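Local coordinates for delta-1-pyrroline-5-carboxylate dehydrogenase, mitochondrial (PDB 4E3X), which catalyses the NAD+-dependent oxidation of L-glutamate gamma-semialdehyde to L-glutamate, the second step of proline degradation in mitochondria, at residues Phe269-Thr274 / Trp295-Gln300; Ser275-Cys280 / Arg304-Pro309; Asn319-His324 / Ser349-Leu354; Ala481-Asp486 / Tyr505-Ser510. All blocks are in the same frame, centred on the assembly; numbering follows the deposited sequence. Where two conformers were deposited one is given.

Contact 1: Phe269-Thr274 / Trp295-Gln300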
# COMPACT_ATOMS: atom_id res chain seq x y z
N PHE B 269 -18.66 -2.91 16.05
CA PHE B 269 -18.23 -1.99 15.01
C PHE B 269 -17.52 -2.76 13.89
O PHE B 269 -17.83 -2.58 12.71
CB PHE B 269 -17.30 -0.93 15.61
CG PHE B 269 -16.86 0.11 14.62
CD1 PHE B 269 -17.68 1.18 14.31
CD2 PHE B 269 -15.63 0.01 13.99
CE1 PHE B 269 -17.29 2.13 13.39
CE2 PHE B 269 -15.23 0.96 13.08
CZ PHE B 269 -16.06 2.02 12.78
N GLY B 270 -16.59 -3.63 14.26
CA GLY B 270 -15.86 -4.41 13.28
C GLY B 270 -16.77 -5.30 12.46
O GLY B 270 -16.64 -5.38 11.24
N ASP B 271 -17.72 -5.96 13.13
CA ASP B 271 -18.68 -6.84 12.46
C ASP B 271 -19.47 -6.04 11.42
O ASP B 271 -19.70 -6.50 10.30
CB ASP B 271 -19.70 -7.44 13.44
CG ASP B 271 -19.08 -8.44 14.41
OD1 ASP B 271 -17.89 -8.79 14.29
OD2 ASP B 271 -19.83 -8.88 15.31
N THR B 272 -19.93 -4.86 11.83
CA THR B 272 -20.78 -4.06 10.95
C THR B 272 -20.01 -3.55 9.73
O THR B 272 -20.46 -3.72 8.59
CB THR B 272 -21.40 -2.88 11.69
OG1 THR B 272 -22.09 -3.35 12.86
CG2 THR B 272 -22.38 -2.14 10.78
N VAL B 273 -18.84 -2.95 9.95
CA VAL B 273 -18.14 -2.38 8.80
C VAL B 273 -17.63 -3.46 7.83
O VAL B 273 -17.65 -3.26 6.61
CB VAL B 273 -17.02 -1.38 9.19
CG1 VAL B 273 -17.60 -0.25 10.05
CG2 VAL B 273 -15.87 -2.07 9.89
N THR B 274 -17.20 -4.61 8.35
CA THR B 274 -16.72 -5.69 7.49
C THR B 274 -17.85 -6.46 6.82
O THR B 274 -17.59 -7.29 5.96
CB THR B 274 -15.77 -6.67 8.24
OG1 THR B 274 -16.48 -7.30 9.32
CG2 THR B 274 -14.53 -5.94 8.75
N TRP B 295 -8.68 -8.26 9.81
CA TRP B 295 -8.11 -8.77 8.58
C TRP B 295 -8.82 -10.05 8.14
O TRP B 295 -9.16 -10.22 6.97
CB TRP B 295 -6.62 -8.99 8.79
CG TRP B 295 -5.79 -9.41 7.62
CD1 TRP B 295 -5.95 -10.53 6.84
CD2 TRP B 295 -4.60 -8.77 7.16
NE1 TRP B 295 -4.94 -10.59 5.90
CE2 TRP B 295 -4.10 -9.53 6.08
CE3 TRP B 295 -3.91 -7.62 7.55
CZ2 TRP B 295 -2.94 -9.17 5.39
CZ3 TRP B 295 -2.77 -7.26 6.87
CH2 TRP B 295 -2.29 -8.03 5.79
N ARG B 296 -9.06 -10.95 9.09
CA ARG B 296 -9.74 -12.21 8.80
C ARG B 296 -11.22 -12.01 8.47
O ARG B 296 -11.78 -12.74 7.65
CB ARG B 296 -9.54 -13.20 9.96
CG ARG B 296 -8.10 -13.76 10.04
CD ARG B 296 -7.90 -14.70 11.24
NE ARG B 296 -6.81 -15.66 11.03
CZ ARG B 296 -5.74 -15.80 11.82
NH1 ARG B 296 -5.57 -15.03 12.88
NH2 ARG B 296 -4.82 -16.72 11.53
N GLN B 297 -11.86 -11.03 9.10
CA GLN B 297 -13.25 -10.73 8.75
C GLN B 297 -13.37 -10.23 7.32
O GLN B 297 -14.29 -10.60 6.59
CB GLN B 297 -13.85 -9.72 9.72
CG GLN B 297 -14.12 -10.31 11.08
CD GLN B 297 -14.90 -9.38 11.99
OE1 GLN B 297 -14.45 -8.27 12.28
NE2 GLN B 297 -16.06 -9.83 12.45
N VAL B 298 -12.43 -9.39 6.90
CA VAL B 298 -12.43 -8.92 5.53
C VAL B 298 -12.21 -10.09 4.56
O VAL B 298 -12.90 -10.22 3.55
CB VAL B 298 -11.38 -7.83 5.32
CG1 VAL B 298 -11.16 -7.57 3.84
CG2 VAL B 298 -11.82 -6.55 6.04
N ALA B 299 -11.27 -10.97 4.89
CA ALA B 299 -11.03 -12.13 4.03
C ALA B 299 -12.26 -13.03 3.93
O ALA B 299 -12.61 -13.50 2.85
CB ALA B 299 -9.85 -12.91 4.53
N GLN B 300 -12.93 -13.26 5.06
CA GLN B 300 -14.14 -14.08 5.09
C GLN B 300 -15.20 -13.51 4.16
O GLN B 300 -15.89 -14.25 3.46
CB GLN B 300 -14.68 -14.16 6.52
CG GLN B 300 -16.00 -14.93 6.67
CD GLN B 300 -16.59 -14.83 8.08
OE1 GLN B 300 -16.38 -13.84 8.78
NE2 GLN B 300 -17.32 -15.86 8.48
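Gln297 and Thr274 carry most of this contact between two helices, 266-274 and 288-300, that pack side by side on the parallel sheet of the Rossmann-type NAD-binding domain. The two helical segments run in roughly the same direction, their axes 9.8 Å apart at closest and crossing at -31°. Gln297 spans the gap: its CG stands beside the backbone N and the chain is extended beyond it, which carries the amide over Thr274 to the carboxylate of Asp271. There NE2 donates to Asp271 OD1 at 2.8 Å (N-H...O 159°). The acceptor lies almost in the amide plane, whereas the hydrogen comes to the anti side of the carboxylate and somewhat out of its plane, the two flat groups being steeply turned against each other. Asp271 starts away from the neighbouring helix, and only its outer end swings back to accept the bond. Underneath, the aliphatic part of Gln297 crosses Thr274 at about a right angle, with CB 3.6 Å from Thr274 OG1. That hydroxyl is turned back onto its own helix by chi1 61°, between N and the carbonyl carbon, leaving the methyl to face the partner helix. The outer side of helix 288-300 meets the second subunit, where Ala299 packs on Ala299 of that subunit. Thr274 CG2 reaches Val298 CG2 at 3.9 Å, and Gly270 O is gripped twice, by Thr274 OG1 at 2.7 Å and by Thr274 N at 3.0 Å, from opposite faces of its carbonyl plane.

Contact 2: Ser275-Cys280 / Arg304-Pro309. With PRO (proline), chain I.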
# COMPACT_ATOMS: atom_id res chain seq x y z
N SER B 275 -19.09 -6.16 7.19
CA SER B 275 -20.26 -6.76 6.55
C SER B 275 -20.80 -5.90 5.42
O SER B 275 -21.73 -6.33 4.73
CB SER B 275 -21.37 -7.01 7.57
OG SER B 275 -21.01 -8.05 8.46
N SER B 276 -20.25 -4.70 5.24
CA SER B 276 -20.73 -3.81 4.19
C SER B 276 -19.98 -4.02 2.88
O SER B 276 -18.75 -3.96 2.85
CB SER B 276 -20.54 -2.36 4.60
OG SER B 276 -20.87 -1.51 3.51
N GLU B 277 -20.72 -4.18 1.79
CA GLU B 277 -20.09 -4.31 0.47
C GLU B 277 -19.29 -3.06 0.08
O GLU B 277 -18.47 -3.12 -0.83
CB GLU B 277 -21.15 -4.61 -0.59
CG GLU B 277 -22.11 -3.47 -0.84
CD GLU B 277 -23.17 -3.83 -1.86
OE1 GLU B 277 -22.81 -4.05 -3.04
OE2 GLU B 277 -24.36 -3.88 -1.49
N HIS B 278 -19.52 -1.96 0.78
CA HIS B 278 -18.89 -0.69 0.44
C HIS B 278 -17.64 -0.38 1.25
O HIS B 278 -17.07 0.70 1.11
CB HIS B 278 -19.89 0.44 0.59
CG HIS B 278 -21.11 0.26 -0.25
ND1 HIS B 278 -21.08 0.40 -1.62
CD2 HIS B 278 -22.38 -0.07 0.07
CE1 HIS B 278 -22.29 0.18 -2.10
NE2 HIS B 278 -23.10 -0.10 -1.09
N LEU B 279 -17.21 -1.29 2.11
CA LEU B 279 -15.97 -1.05 2.86
C LEU B 279 -14.78 -0.98 1.91
O LEU B 279 -14.54 -1.90 1.13
CB LEU B 279 -15.73 -2.19 3.85
CG LEU B 279 -14.47 -2.02 4.72
CD1 LEU B 279 -14.65 -0.90 5.72
CD2 LEU B 279 -14.09 -3.32 5.43
N CYS B 280 -14.00 0.10 1.98
CA CYS B 280 -12.80 0.15 1.15
C CYS B 280 -11.51 0.28 1.94
O CYS B 280 -10.43 0.14 1.38
CB CYS B 280 -12.90 1.23 0.07
SG CYS B 280 -13.16 2.89 0.70
N ARG B 304 -18.17 -10.23 -1.14
CA ARG B 304 -19.21 -9.20 -1.19
C ARG B 304 -18.69 -7.80 -1.52
O ARG B 304 -19.44 -6.97 -2.03
CB ARG B 304 -20.00 -9.15 0.12
CG ARG B 304 -19.34 -8.35 1.24
CD ARG B 304 -20.18 -8.40 2.51
NE ARG B 304 -20.43 -9.78 2.93
CZ ARG B 304 -21.28 -10.13 3.89
NH1 ARG B 304 -21.97 -9.20 4.54
NH2 ARG B 304 -21.45 -11.40 4.20
N PHE B 305 -17.42 -7.52 -1.23
CA PHE B 305 -16.93 -6.15 -1.41
C PHE B 305 -16.86 -5.75 -2.87
O PHE B 305 -16.48 -6.54 -3.73
CB PHE B 305 -15.57 -5.95 -0.75
CG PHE B 305 -15.54 -6.31 0.70
CD1 PHE B 305 -16.31 -5.61 1.63
CD2 PHE B 305 -14.72 -7.33 1.16
CE1 PHE B 305 -16.28 -5.95 2.97
CE2 PHE B 305 -14.69 -7.67 2.50
CZ PHE B 305 -15.47 -6.98 3.41
N ARG B 306 -17.23 -4.51 -3.15
CA ARG B 306 -17.10 -3.98 -4.50
C ARG B 306 -15.64 -3.84 -4.94
O ARG B 306 -15.34 -3.96 -6.14
CB ARG B 306 -17.88 -2.68 -4.62
CG ARG B 306 -19.37 -2.91 -4.49
CD ARG B 306 -20.20 -1.69 -4.81
NE ARG B 306 -21.62 -2.02 -4.74
CZ ARG B 306 -22.60 -1.21 -5.12
NH1 ARG B 306 -22.32 -0.01 -5.61
NH2 ARG B 306 -23.87 -1.61 -5.03
N THR B 307 -14.73 -3.61 -4.00
CA THR B 307 -13.31 -3.67 -4.34
C THR B 307 -12.54 -4.35 -3.22
O THR B 307 -13.15 -4.88 -2.28
CB THR B 307 -12.72 -2.28 -4.68
OG1 THR B 307 -11.42 -2.44 -5.27
CG2 THR B 307 -12.62 -1.39 -3.44
N PHE B 308 -11.22 -4.36 -3.32
CA PHE B 308 -10.39 -5.01 -2.31
C PHE B 308 -10.06 -4.01 -1.21
O PHE B 308 -9.35 -3.03 -1.46
CB PHE B 308 -9.11 -5.53 -2.97
CG PHE B 308 -9.36 -6.64 -3.95
CD1 PHE B 308 -9.53 -6.38 -5.30
CD2 PHE B 308 -9.49 -7.95 -3.51
CE1 PHE B 308 -9.79 -7.41 -6.20
CE2 PHE B 308 -9.75 -8.98 -4.40
CZ PHE B 308 -9.90 -8.71 -5.74
N PRO B 309 -10.56 -4.25 0.02
CA PRO B 309 -10.30 -3.25 1.06
C PRO B 309 -8.82 -3.15 1.43
O PRO B 309 -8.08 -4.13 1.36
CB PRO B 309 -11.14 -3.75 2.25
CG PRO B 309 -12.24 -4.59 1.60
CD PRO B 309 -11.52 -5.28 0.46
N PRO I . -14.96 -8.75 -4.17
CA PRO I . -15.26 -8.87 -5.60
C PRO I . -15.38 -10.33 -5.97
O PRO I . -15.15 -11.20 -5.13
CB PRO I . -14.02 -8.25 -6.26
CG PRO I . -13.39 -7.41 -5.22
CD PRO I . -13.63 -8.16 -3.95
OXT PRO I . -15.71 -10.67 -7.11
O HOH W 1 -15.78 -2.27 -1.29
O HOH W 2 -22.10 -7.35 -2.63
O HOH W 3 -9.90 -0.22 -1.38
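One wall of a dimer-interface pocket holding a proline from the cryoprotectant is the loop 304-309, which Arg304 and Arg306 fasten to the turn and strand start at 275-280. The proline packs its CG over one face of the Phe308 ring and is hydrogen-bonded to Lys292 NZ of the second subunit and to Leu302 O; the proline N lies 2.7 Å from Phe305 O. Across the contact, Arg306 N donates to Glu277 O at 3.0 Å. The extended side chain of Arg306 then runs beside His278, so that His278 CE1 sits 3.3 Å from Arg306 CZ, over the centre of the guanidinium face. Arg306 NE meets Glu277 OE1 at 2.9 Å in a salt bridge, coming from above the carboxylate plane. Arg304, bent at chi3 (56°), turns back to give NH1 to Ser275 O at 2.9 Å, with that oxygen at the guanidinium edge. A water stitches the backbones, donating to Glu277 O and Leu279 O and accepting from Thr307 N. Ser276 OG takes the N-H of His278 in an ST turn. Leu279, Phe305 and Pro309 pack on Val298 of helix 288-300, while backbone bonds join His278 and Cys280 to Phe203 at the start of strand 203-207, and helix 99-118 touches Ser276 and His278.

Contact 3: Asn319-His324 / Ser349-Leu354. With PRO (proline), chain K.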
# COMPACT_ATOMS: atom_id res chain seq x y z
N ASN B 319 9.88 -2.33 22.90
CA ASN B 319 10.99 -1.54 22.40
C ASN B 319 12.21 -1.54 23.29
O ASN B 319 12.09 -1.63 24.52
CB ASN B 319 10.50 -0.12 22.15
CG ASN B 319 9.18 -0.11 21.42
OD1 ASN B 319 9.09 -0.55 20.27
ND2 ASN B 319 8.13 0.35 22.09
N PHE B 320 13.38 -1.39 22.68
CA PHE B 320 14.65 -1.52 23.39
C PHE B 320 15.47 -0.24 23.47
O PHE B 320 15.39 0.61 22.58
CB PHE B 320 15.51 -2.62 22.75
CG PHE B 320 15.91 -2.32 21.32
CD1 PHE B 320 17.05 -1.59 21.03
CD2 PHE B 320 15.13 -2.78 20.26
CE1 PHE B 320 17.42 -1.32 19.71
CE2 PHE B 320 15.49 -2.52 18.95
CZ PHE B 320 16.63 -1.78 18.67
N HIS B 321 16.24 -0.12 24.55
CA HIS B 321 17.41 0.76 24.58
C HIS B 321 18.62 -0.16 24.76
O HIS B 321 18.72 -0.87 25.76
CB HIS B 321 17.35 1.76 25.75
CG HIS B 321 16.47 2.95 25.50
ND1 HIS B 321 16.41 4.02 26.37
CD2 HIS B 321 15.59 3.24 24.51
CE1 HIS B 321 15.56 4.92 25.92
NE2 HIS B 321 15.05 4.47 24.78
N PHE B 322 19.52 -0.15 23.78
CA PHE B 322 20.74 -0.94 23.85
C PHE B 322 21.91 -0.02 24.16
O PHE B 322 22.16 0.94 23.44
CB PHE B 322 21.01 -1.70 22.54
CG PHE B 322 22.30 -2.47 22.56
CD1 PHE B 322 22.34 -3.77 23.05
CD2 PHE B 322 23.48 -1.88 22.13
CE1 PHE B 322 23.54 -4.48 23.09
CE2 PHE B 322 24.67 -2.58 22.17
CZ PHE B 322 24.70 -3.88 22.65
N VAL B 323 22.64 -0.34 25.22
CA VAL B 323 23.75 0.49 25.67
C VAL B 323 25.07 -0.22 25.38
O VAL B 323 25.24 -1.38 25.73
CB VAL B 323 23.64 0.77 27.18
CG1 VAL B 323 24.82 1.59 27.65
CG2 VAL B 323 22.34 1.48 27.50
N HIS B 324 25.97 0.49 24.71
CA HIS B 324 27.34 0.03 24.51
C HIS B 324 28.23 0.68 25.57
O HIS B 324 27.88 1.73 26.12
CB HIS B 324 27.83 0.38 23.11
CG HIS B 324 29.23 -0.07 22.83
ND1 HIS B 324 30.30 0.80 22.81
CD2 HIS B 324 29.74 -1.29 22.56
CE1 HIS B 324 31.41 0.13 22.56
NE2 HIS B 324 31.10 -1.14 22.40
N SER B 349 5.74 3.19 21.59
CA SER B 349 7.17 3.45 21.39
C SER B 349 8.00 3.35 22.67
O SER B 349 9.22 3.48 22.61
CB SER B 349 7.36 4.86 20.83
OG SER B 349 6.76 5.81 21.69
N ALA B 350 7.36 3.16 23.83
CA ALA B 350 8.07 3.20 25.12
C ALA B 350 9.14 2.12 25.26
O ALA B 350 8.92 0.98 24.86
CB ALA B 350 7.08 3.08 26.26
N CYS B 351 10.29 2.49 25.82
CA CYS B 351 11.32 1.51 26.13
C CYS B 351 10.87 0.62 27.28
O CYS B 351 10.55 1.12 28.36
CB CYS B 351 12.61 2.21 26.53
SG CYS B 351 13.88 1.09 27.17
N SER B 352 10.87 -0.69 27.06
CA SER B 352 10.54 -1.62 28.12
C SER B 352 11.62 -2.68 28.34
O SER B 352 11.53 -3.48 29.26
CB SER B 352 9.20 -2.30 27.86
OG SER B 352 9.20 -2.98 26.62
N ARG B 353 12.64 -2.67 27.48
CA ARG B 353 13.81 -3.51 27.72
C ARG B 353 15.10 -2.71 27.54
O ARG B 353 15.31 -2.07 26.50
CB ARG B 353 13.79 -4.78 26.86
CG ARG B 353 13.46 -4.58 25.43
CD ARG B 353 13.30 -5.90 24.68
NE ARG B 353 12.94 -5.58 23.31
CZ ARG B 353 13.54 -6.03 22.22
NH1 ARG B 353 13.10 -5.62 21.04
NH2 ARG B 353 14.55 -6.89 22.30
N LEU B 354 15.94 -2.74 28.57
CA LEU B 354 17.20 -2.02 28.59
C LEU B 354 18.33 -3.03 28.67
O LEU B 354 18.33 -3.89 29.56
CB LEU B 354 17.26 -1.09 29.81
CG LEU B 354 18.57 -0.33 30.03
CD1 LEU B 354 18.81 0.68 28.93
CD2 LEU B 354 18.59 0.35 31.39
N PRO K . 4.44 8.62 17.92
CA PRO K . 4.59 8.40 19.35
C PRO K . 6.05 8.30 19.78
O PRO K . 6.97 8.20 18.95
CB PRO K . 3.88 7.07 19.57
CG PRO K . 2.77 7.11 18.58
CD PRO K . 3.32 7.83 17.36
OXT PRO K . 6.35 8.32 20.98
O HOH W 4 7.71 -1.49 24.81
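Cys351 lies over the face of the His321 imidazole, a sulfur-aromatic contact between parallel strands 319-323 and 351-357 of the beta-alpha-beta unit formed with helix 329-341 in the catalytic domain. Its SG, set anti to the backbone N (chi1 171°), is 3.9 Å from the ring centroid and 22° off the normal, and CB joins in as a CH-pi donor. His321 N donates to Arg353 O at 2.9 Å, and Asn319 O accepts from both Ser352 N at 3.0 Å and Arg353 N at 3.2 Å. Asn319 ND2 gives a further bond to Ala350 O at 2.9 Å, arriving 44° above that carbonyl plane, and another to Cys348 O, while OD1 accepts from Thr479 N; the amide is fixed in rotation next to the nucleophile's backbone. On the other face of the sheet Phe320 CB lies over the centre of the Arg353 guanidinium, and Arg353 NH1 comes to the edge of the Phe320 ring, 3.6 Å from CD2; Arg353 NE is spent on Lys318 O. At the loop end Ser349 OG donates to a carboxylate oxygen (OXT) of a proline in the pocket beside Cys348, at 2.6 Å. The His321 ring is held at both nitrogens, ND1 by Thr336 OG1 and NE2 by Ser510 N. Since a backbone N-H can only donate, NE2 is probably unprotonated and the imidazole that Cys351 covers is probably neutral.

Contact 4: Ala481-Asp486 / Tyr505-Ser510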
# COMPACT_ATOMS: atom_id res chain seq x y z
N ALA B 481 16.69 2.14 20.45
CA ALA B 481 17.79 3.08 20.51
C ALA B 481 19.08 2.35 20.80
O ALA B 481 19.09 1.33 21.50
CB ALA B 481 17.54 4.10 21.60
N VAL B 482 20.16 2.88 20.25
CA VAL B 482 21.51 2.48 20.63
C VAL B 482 22.23 3.70 21.19
O VAL B 482 22.24 4.78 20.59
CB VAL B 482 22.29 1.92 19.43
CG1 VAL B 482 23.78 1.73 19.77
CG2 VAL B 482 21.67 0.61 18.97
N PHE B 483 22.82 3.52 22.37
CA PHE B 483 23.64 4.55 22.99
C PHE B 483 25.10 4.12 22.90
O PHE B 483 25.50 3.10 23.47
CB PHE B 483 23.22 4.77 24.45
CG PHE B 483 21.89 5.47 24.60
CD1 PHE B 483 20.71 4.75 24.54
CD2 PHE B 483 21.82 6.84 24.82
CE1 PHE B 483 19.49 5.38 24.68
CE2 PHE B 483 20.59 7.48 24.96
CZ PHE B 483 19.43 6.74 24.89
N ALA B 484 25.89 4.90 22.16
CA ALA B 484 27.29 4.55 21.91
C ALA B 484 28.00 5.75 21.29
O ALA B 484 27.38 6.51 20.54
CB ALA B 484 27.36 3.35 20.96
N GLN B 485 29.29 5.92 21.58
CA GLN B 485 30.04 7.03 21.01
C GLN B 485 31.21 6.53 20.16
O GLN B 485 32.14 7.28 19.86
CB GLN B 485 30.53 7.99 22.10
CG GLN B 485 29.41 8.68 22.88
CD GLN B 485 28.58 9.63 22.02
OE1 GLN B 485 29.00 10.07 20.95
NE2 GLN B 485 27.38 9.96 22.50
N ASP B 486 31.13 5.26 19.78
CA ASP B 486 32.10 4.65 18.89
C ASP B 486 31.44 4.44 17.53
O ASP B 486 30.44 3.72 17.42
CB ASP B 486 32.56 3.31 19.49
CG ASP B 486 33.60 2.60 18.65
OD1 ASP B 486 33.33 2.28 17.47
OD2 ASP B 486 34.70 2.32 19.18
N TYR B 505 16.98 5.00 16.86
CA TYR B 505 17.54 6.19 17.46
C TYR B 505 18.98 5.96 17.88
O TYR B 505 19.30 4.94 18.49
CB TYR B 505 16.70 6.59 18.68
CG TYR B 505 15.29 6.98 18.29
CD1 TYR B 505 14.26 6.05 18.28
CD2 TYR B 505 15.00 8.29 17.91
CE1 TYR B 505 12.96 6.42 17.92
CE2 TYR B 505 13.72 8.67 17.55
CZ TYR B 505 12.70 7.74 17.54
OH TYR B 505 11.43 8.15 17.18
N ILE B 506 19.85 6.90 17.54
CA ILE B 506 21.23 6.84 17.99
C ILE B 506 21.45 7.97 18.98
O ILE B 506 21.33 9.15 18.65
CB ILE B 506 22.21 6.92 16.81
CG1 ILE B 506 21.95 5.76 15.86
CG2 ILE B 506 23.65 6.91 17.31
CD1 ILE B 506 22.66 5.89 14.55
N ASN B 507 21.74 7.58 20.22
CA ASN B 507 21.95 8.53 21.30
C ASN B 507 20.75 9.44 21.56
O ASN B 507 20.89 10.61 21.91
CB ASN B 507 23.25 9.31 21.06
CG ASN B 507 24.45 8.40 21.09
OD1 ASN B 507 24.50 7.47 21.90
ND2 ASN B 507 25.43 8.65 20.22
N ASP B 508 19.56 8.86 21.42
CA ASP B 508 18.34 9.53 21.85
C ASP B 508 17.34 8.48 22.31
O ASP B 508 17.53 7.28 22.05
CB ASP B 508 17.75 10.40 20.73
CG ASP B 508 17.03 11.63 21.27
OD1 ASP B 508 16.51 11.58 22.40
OD2 ASP B 508 16.99 12.66 20.55
N LYS B 509 16.29 8.92 23.00
CA LYS B 509 15.29 8.00 23.52
C LYS B 509 14.35 7.47 22.43
O LYS B 509 14.22 8.07 21.35
CB LYS B 509 14.47 8.64 24.64
CG LYS B 509 13.66 9.86 24.23
CD LYS B 509 12.82 10.35 25.42
CE LYS B 509 12.00 11.59 25.09
NZ LYS B 509 11.10 11.37 23.92
N SER B 510 13.69 6.35 22.71
CA SER B 510 12.91 5.64 21.70
C SER B 510 11.51 6.20 21.48
O SER B 510 10.82 5.73 20.58
CB SER B 510 12.82 4.15 22.04
OG SER B 510 12.05 3.96 23.22
O HOH W 5 25.62 8.13 24.34
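The Asn507 side chain closes onto the backbone of Ala484 with two bonds: Ala484 N gives to OD1 and ND2 gives to Ala484 O, both at 2.9 Å. The contact joins parallel strands 476-483 and 503-506 of a beta-alpha-beta crossover in the catalytic domain, and the amide prolongs their pairing where the second strand ends. Asn507 takes a left-handed backbone conformation (phi 60°), and its CG lies beside the backbone N (chi1 -64°), so that the amide turns back to the chain just beyond the partner strand. A water donates to OD1 at 2.8 Å and accepts from Gln485 NE2 at 3.1 Å; the two amides are nearly parallel, 15° apart in plane, without bonding to each other. Behind them lie the regular backbone bonds, Val482 N to Tyr505 O at 2.8 Å and Asn507 N to Val482 O at 2.9 Å. Phe483 slides past Asn507 and brings CZ within 3.5 Å of Asp508 O. Further out, Gln485 N is hydrogen-bonded to Ser326 OG, and Asp486 caps helix 487-496 through Ile489 N. Tyr505 and Ile506 pair in parallel with a strand of the second subunit, so the sheet runs on across the dimer interface, and Asp508 OD2 makes a salt bridge with Lys548 and a hydrogen bond with Thr550 of that subunit. Asp508 O is buried without a polar partner, with the Ala481 methyl carbon CB 3.2 Å away.

Contacts 1 and 2 lie together in the NAD-binding domain: contact 2 packs against helix 288-300, which carries half of contact 1, through Phe305, Leu279 and Pro309. Contacts 3 and 4 lie about 35 to 44 Å from them, centre to centre, in the catalytic domain, where neighbouring strands 319-323 and 476-483 put both in one sheet. Contact 2 is the most open, and charged side chains, waters and a loop dominate it. Contact 1 is largely buried, with a single cross-helix hydrogen bond at its partly exposed rim. Contacts 3 and 4 are buried strand pairs, each with an asparagine amide bonded to backbone. Contact 3 alone is untouched by the second subunit, whereas in contact 4 the sheet passes into it.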